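Local coordinates for chitin oligosaccahride binding protein NagB1 (Paenibacillus sp. FPU-7, PDB 7EHP), which binds N,N'-diacetylchitobiose and N,N',N''-triacetylchitotriose as an extracellular solute-binding protein, probably handing them to an ABC-type sugar importer, at residues N125-K130 with A259-F264; V156-A161 with A237-D242. All coordinates share one frame; numbering follows the deposited sequence.

Contact 1: residues N125-K130 with A259-F264; sequences NKQIFK and AEDIGF
Asn125 and Asp261 lie side by side across this contact and point the same way, their amide and carboxylate planes only 19° apart. The two OD1 atoms, Asn125 OD1 and Asp261 OD1, stay 3.7 Å from each other, a distance without a bond between them. Asn125 OD1 is turned instead to its own helix: with CG anti to the backbone N (chi1 -178°), the amide oxygen caps the first turn as N-cap, taking Ile128 N at 3.0 Å and, more weakly, Gln127 N. The Ile128 N-H approaches from above the carbonyl plane. Asp261, the third residue of the type I turn from Ala259 to Ile262, lays its carboxylate against the same helix start, where Asp261 OD2 lies 3.6 Å from Gln127 CB. Its backbone oxygen does the bonding, since Lys126 N donates to Asp261 O at 2.6 Å. Beside this bond Asn125 and Ile262 form an antiparallel, non-hydrogen-bonded pair, the last residue of strand 109-125 meeting the first of strand 262-265. Lys126 runs its chain over the same peptide, Lys126 CB 3.2 Å from Asp261 O and the CG and CD methylenes following, then bends at chi3 and chi4 to bring NZ to 3.8 Å from Gly263 CA. There the absence of a side chain leaves room for the ammonium group, which is held by a salt bridge to Glu340 and a hydrogen bond to Tyr124 OH. Two acceptor-rich side chains thus gather at the N-terminus of helix 126-132; the dipole of the helix start would probably favour the negative charge of Asp261, while the charge of Lys126 is directed to Glu340.

Contact 2: residues V156-A161 with A237-D242; sequences VPFAFA and AAMMFD
Val156-Ala159 and Ala237-Met240 run parallel, joined by Ala238 N to Val156 O at 2.9 Å, Ala159 N to Met239 O at 2.8 Å and a weak, bent bond from Met239 N to Pro157 O, with a corner in each chain at Pro157-Phe158 and Ala238. On one face the Phe158 ring meets Met239. Met239 CE sits over the ring, 4.0 Å from its centroid and offset toward the rim, a CH-pi contact, while Met239 SD takes an oblique Met-aromatic position beside CZ and CE1. The bend at chi3 (-82°) swings the methyl over the ring, and at the ring's edge lies Phe241 N. The paired strands lie between helix 165-180, on the Phe158 side, and helix 225-233, on the Ala159 and Met240 side, in the alpha/beta fold of the periplasmic-binding-protein class; Met171 of the first also touches Phe158, and Val122 of strand 109-125 touches both Phe158 and Met239. An alanine at Phe158 would probably leave the Met239 methyl and sulfur without their aromatic partner and open a gap toward Met171 and Val122. The other face is built of small groups: Ala159 CB packs tightly on Ala237 CB at 3.5 Å, with Val156 and Met240 CB adjoining. Where the chains diverge, a water accepts from Phe241 N and donates to Ala159 O.

Both contacts reach the same mixed sheet, with their centres about 13 Å apart. Contact 2 is buried, pairing strand 156-159 with strand 237-243, and its side chains are nearly all apolar. Contact 1 lies farther from the centre of the chain and is only partly buried, at the end of strand 109-125; there, charged and amide groups surround a helix start. They meet where Asn125 N probably donates to Ala238 O, and Phe129 CZ lies 3.9 Å from Met239 CG, so helix 126-132 packs against the strand of contact 2. Parallel backbone bonding dominates contact 2, whereas in contact 1 a single backbone bond crosses beside the helix cap.

Contact 1: residues N125-K130 with A259-F264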
loop_
_atom_site.group_PDB
_atom_site.type_symbol
_atom_site.label_atom_id
_atom_site.label_comp_id
_atom_site.label_asym_id
_atom_site.label_seq_id
_atom_site.Cartn_x
_atom_site.Cartn_y
_atom_site.Cartn_z
ATOM N N ASN A 125 -10.109 -5.515 -16.687
ATOM C CA ASN A 125 -10.517 -6.769 -17.301
ATOM C C ASN A 125 -10.420 -6.606 -18.819
ATOM O O ASN A 125 -11.222 -5.889 -19.430
ATOM C CB ASN A 125 -11.926 -7.142 -16.846
ATOM C CG ASN A 125 -12.399 -8.462 -17.419
ATOM O OD1 ASN A 125 -12.015 -8.839 -18.523
ATOM N ND2 ASN A 125 -13.240 -9.179 -16.660
ATOM N N LYS A 126 -9.441 -7.290 -19.420
ATOM C CA LYS A 126 -9.214 -7.199 -20.861
ATOM C C LYS A 126 -10.416 -7.688 -21.658
ATOM O O LYS A 126 -10.666 -7.198 -22.768
ATOM C CB LYS A 126 -7.970 -8.013 -21.240
ATOM C CG LYS A 126 -6.615 -7.401 -20.852
ATOM C CD LYS A 126 -5.538 -8.496 -20.843
ATOM C CE LYS A 126 -4.173 -7.973 -21.230
ATOM N NZ LYS A 126 -3.819 -6.750 -20.486
ATOM N N GLN A 127 -11.175 -8.650 -21.121
ATOM C CA GLN A 127 -12.334 -9.153 -21.856
ATOM C C GLN A 127 -13.527 -8.201 -21.772
ATOM O O GLN A 127 -14.300 -8.101 -22.739
ATOM C CB GLN A 127 -12.712 -10.552 -21.357
ATOM C CG GLN A 127 -14.118 -11.024 -21.750
ATOM C CD GLN A 127 -14.298 -11.262 -23.253
ATOM O OE1 GLN A 127 -13.376 -11.700 -23.952
ATOM N NE2 GLN A 127 -15.496 -10.964 -23.754
ATOM N N ILE A 128 -13.694 -7.483 -20.655
ATOM C CA ILE A 128 -14.743 -6.467 -20.606
ATOM C C ILE A 128 -14.398 -5.310 -21.535
ATOM O O ILE A 128 -15.270 -4.791 -22.249
ATOM C CB ILE A 128 -14.989 -5.991 -19.163
ATOM C CG1 ILE A 128 -15.625 -7.101 -18.325
ATOM C CG2 ILE A 128 -15.955 -4.814 -19.140
ATOM C CD1 ILE A 128 -15.727 -6.745 -16.845
ATOM N N PHE A 129 -13.125 -4.894 -21.564
ATOM C CA PHE A 129 -12.730 -3.826 -22.484
ATOM C C PHE A 129 -12.971 -4.229 -23.934
ATOM O O PHE A 129 -13.464 -3.422 -24.734
ATOM C CB PHE A 129 -11.267 -3.444 -22.280
ATOM C CG PHE A 129 -11.041 -2.457 -21.169
ATOM C CD1 PHE A 129 -11.772 -2.533 -19.987
ATOM C CD2 PHE A 129 -10.073 -1.470 -21.292
ATOM C CE1 PHE A 129 -11.551 -1.628 -18.963
ATOM C CE2 PHE A 129 -9.848 -0.561 -20.278
ATOM C CZ PHE A 129 -10.589 -0.637 -19.110
ATOM N N LYS A 130 -12.654 -5.475 -24.288
ATOM C CA LYS A 130 -12.966 -5.979 -25.627
ATOM C C LYS A 130 -14.458 -5.881 -25.916
ATOM O O LYS A 130 -14.877 -5.406 -26.984
ATOM C CB LYS A 130 -12.483 -7.427 -25.761
ATOM C CG LYS A 130 -12.799 -8.112 -27.098
ATOM C CD LYS A 130 -12.603 -9.646 -27.010
ATOM C CE LYS A 130 -13.043 -10.378 -28.284
ATOM N NZ LYS A 130 -14.269 -9.771 -28.882
ATOM N N ALA A 259 -8.975 -14.829 -14.998
ATOM C CA ALA A 259 -7.583 -14.791 -14.544
ATOM C C ALA A 259 -6.625 -14.272 -15.623
ATOM O O ALA A 259 -5.824 -13.364 -15.371
ATOM C CB ALA A 259 -7.164 -16.182 -14.067
ATOM N N GLU A 260 -6.671 -14.844 -16.828
ATOM C CA GLU A 260 -5.682 -14.454 -17.830
ATOM C C GLU A 260 -5.995 -13.114 -18.484
ATOM O O GLU A 260 -5.082 -12.429 -18.962
ATOM C CB GLU A 260 -5.551 -15.535 -18.908
ATOM C CG GLU A 260 -4.261 -15.473 -19.741
ATOM C CD GLU A 260 -2.962 -15.534 -18.922
ATOM O OE1 GLU A 260 -1.889 -15.269 -19.517
ATOM O OE2 GLU A 260 -2.997 -15.871 -17.710
ATOM N N ASP A 261 -7.257 -12.711 -18.538
ATOM C CA ASP A 261 -7.557 -11.418 -19.128
ATOM C C ASP A 261 -7.582 -10.292 -18.091
ATOM O O ASP A 261 -8.260 -9.271 -18.298
ATOM C CB ASP A 261 -8.853 -11.507 -19.947
ATOM C CG ASP A 261 -9.967 -12.219 -19.214
ATOM O OD1 ASP A 261 -10.135 -11.961 -18.011
ATOM O OD2 ASP A 261 -10.645 -13.072 -19.832
ATOM N N ILE A 262 -6.824 -10.438 -16.987
ATOM C CA ILE A 262 -6.630 -9.356 -16.020
ATOM C C ILE A 262 -5.376 -8.582 -16.399
ATOM O O ILE A 262 -4.306 -9.175 -16.590
ATOM C CB ILE A 262 -6.522 -9.894 -14.584
ATOM C CG1 ILE A 262 -7.898 -10.229 -14.025
ATOM C CG2 ILE A 262 -5.889 -8.829 -13.680
ATOM C CD1 ILE A 262 -7.867 -10.957 -12.694
ATOM N N GLY A 263 -5.498 -7.258 -16.496
ATOM C CA GLY A 263 -4.361 -6.400 -16.780
ATOM C C GLY A 263 -4.203 -5.248 -15.804
ATOM O O GLY A 263 -4.898 -5.176 -14.789
ATOM N N PHE A 264 -3.311 -4.318 -16.113
ATOM C CA PHE A 264 -2.982 -3.242 -15.185
ATOM C C PHE A 264 -2.440 -2.082 -16.001
ATOM O O PHE A 264 -1.616 -2.299 -16.894
ATOM C CB PHE A 264 -1.946 -3.715 -14.152
ATOM C CG PHE A 264 -1.498 -2.652 -13.177
ATOM C CD1 PHE A 264 -0.503 -1.748 -13.512
ATOM C CD2 PHE A 264 -2.046 -2.591 -11.904
ATOM C CE1 PHE A 264 -0.095 -0.777 -12.610
ATOM C CE2 PHE A 264 -1.657 -1.621 -11.003
ATOM C CZ PHE A 264 -0.667 -0.717 -11.345
#

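Contact 2: residues V156-A161 with A237-D242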
loop_
_atom_site.group_PDB
_atom_site.type_symbol
_atom_site.label_atom_id
_atom_site.label_comp_id
_atom_site.label_asym_id
_atom_site.label_seq_id
_atom_site.Cartn_x
_atom_site.Cartn_y
_atom_site.Cartn_z
ATOM N N VAL A 156 -19.897 -2.278 -13.259
ATOM C CA VAL A 156 -19.378 -1.226 -12.385
ATOM C C VAL A 156 -18.081 -0.710 -12.996
ATOM O O VAL A 156 -17.208 -1.521 -13.338
ATOM C CB VAL A 156 -19.149 -1.773 -10.967
ATOM C CG1 VAL A 156 -18.417 -0.760 -10.100
ATOM C CG2 VAL A 156 -20.466 -2.157 -10.326
ATOM N N PRO A 157 -17.918 0.594 -13.214
ATOM C CA PRO A 157 -16.647 1.070 -13.777
ATOM C C PRO A 157 -15.455 0.764 -12.867
ATOM O O PRO A 157 -14.503 0.103 -13.297
ATOM C CB PRO A 157 -16.883 2.573 -13.928
ATOM C CG PRO A 157 -18.384 2.641 -14.182
ATOM C CD PRO A 157 -18.911 1.678 -13.143
ATOM N N PHE A 158 -15.490 1.229 -11.619
ATOM C CA PHE A 158 -14.413 1.000 -10.659
ATOM C C PHE A 158 -14.983 0.213 -9.487
ATOM O O PHE A 158 -15.750 0.767 -8.690
ATOM C CB PHE A 158 -13.807 2.315 -10.141
ATOM C CG PHE A 158 -12.866 2.993 -11.092
ATOM C CD1 PHE A 158 -11.565 2.554 -11.231
ATOM C CD2 PHE A 158 -13.270 4.125 -11.798
ATOM C CE1 PHE A 158 -10.694 3.186 -12.110
ATOM C CE2 PHE A 158 -12.399 4.781 -12.663
ATOM C CZ PHE A 158 -11.110 4.311 -12.820
ATOM N N ALA A 159 -14.611 -1.066 -9.374
ATOM C CA ALA A 159 -14.855 -1.797 -8.134
ATOM C C ALA A 159 -14.241 -1.018 -6.980
ATOM O O ALA A 159 -13.099 -0.551 -7.078
ATOM C CB ALA A 159 -14.245 -3.205 -8.209
ATOM N N PHE A 160 -14.993 -0.879 -5.883
ATOM C CA PHE A 160 -14.624 0.108 -4.867
ATOM C C PHE A 160 -15.344 -0.194 -3.554
ATOM O O PHE A 160 -16.561 -0.371 -3.527
ATOM C CB PHE A 160 -14.947 1.536 -5.383
ATOM C CG PHE A 160 -14.612 2.638 -4.417
ATOM C CD1 PHE A 160 -13.301 2.857 -4.014
ATOM C CD2 PHE A 160 -15.596 3.491 -3.946
ATOM C CE1 PHE A 160 -12.982 3.880 -3.133
ATOM C CE2 PHE A 160 -15.287 4.520 -3.060
ATOM C CZ PHE A 160 -13.969 4.712 -2.651
ATOM N N ALA A 161 -14.586 -0.269 -2.469
ATOM C CA ALA A 161 -15.157 -0.529 -1.155
ATOM C C ALA A 161 -14.495 0.414 -0.166
ATOM O O ALA A 161 -13.268 0.504 -0.143
ATOM C CB ALA A 161 -14.940 -1.994 -0.764
ATOM N N ALA A 237 -16.919 -5.742 -12.399
ATOM C CA ALA A 237 -16.389 -4.399 -12.567
ATOM C C ALA A 237 -15.335 -4.411 -13.655
ATOM O O ALA A 237 -14.550 -5.361 -13.752
ATOM C CB ALA A 237 -15.788 -3.869 -11.266
ATOM N N ALA A 238 -15.311 -3.343 -14.459
ATOM C CA ALA A 238 -14.327 -3.246 -15.535
ATOM C C ALA A 238 -12.934 -2.929 -15.007
ATOM O O ALA A 238 -11.930 -3.319 -15.618
ATOM C CB ALA A 238 -14.772 -2.180 -16.546
ATOM N N MET A 239 -12.850 -2.203 -13.897
ATOM C CA MET A 239 -11.583 -1.708 -13.380
ATOM C C MET A 239 -11.637 -1.749 -11.861
ATOM O O MET A 239 -12.708 -1.875 -11.250
ATOM C CB MET A 239 -11.291 -0.270 -13.852
ATOM C CG MET A 239 -11.300 -0.070 -15.365
ATOM S SD MET A 239 -11.049 1.673 -15.800
ATOM C CE MET A 239 -12.745 2.229 -15.581
ATOM N N MET A 240 -10.459 -1.618 -11.258
ATOM C CA MET A 240 -10.300 -1.525 -9.809
ATOM C C MET A 240 -8.977 -0.838 -9.541
ATOM O O MET A 240 -7.934 -1.368 -9.938
ATOM C CB MET A 240 -10.291 -2.910 -9.168
ATOM C CG MET A 240 -9.970 -2.885 -7.683
ATOM S SD MET A 240 -10.101 -4.531 -6.978
ATOM C CE MET A 240 -8.512 -5.231 -7.464
ATOM N N PHE A 241 -9.001 0.302 -8.850
ATOM C CA PHE A 241 -7.758 0.927 -8.411
ATOM C C PHE A 241 -7.294 0.238 -7.130
ATOM O O PHE A 241 -8.044 0.163 -6.152
ATOM C CB PHE A 241 -7.952 2.434 -8.183
ATOM C CG PHE A 241 -6.671 3.198 -7.981
ATOM C CD1 PHE A 241 -5.997 3.142 -6.778
ATOM C CD2 PHE A 241 -6.142 3.987 -9.001
ATOM C CE1 PHE A 241 -4.803 3.842 -6.591
ATOM C CE2 PHE A 241 -4.937 4.701 -8.814
ATOM C CZ PHE A 241 -4.272 4.619 -7.609
ATOM N N ASP A 242 -6.055 -0.246 -7.125
ATOM C CA ASP A 242 -5.561 -1.034 -5.998
ATOM C C ASP A 242 -4.039 -1.102 -6.060
ATOM O O ASP A 242 -3.408 -0.663 -7.028
ATOM C CB ASP A 242 -6.174 -2.446 -6.005
ATOM C CG ASP A 242 -6.352 -3.016 -4.612
ATOM O OD1 ASP A 242 -5.662 -2.534 -3.685
ATOM O OD2 ASP A 242 -7.190 -3.939 -4.442
HETATM O O HOH W 1 -11.466 1.329 -7.625
#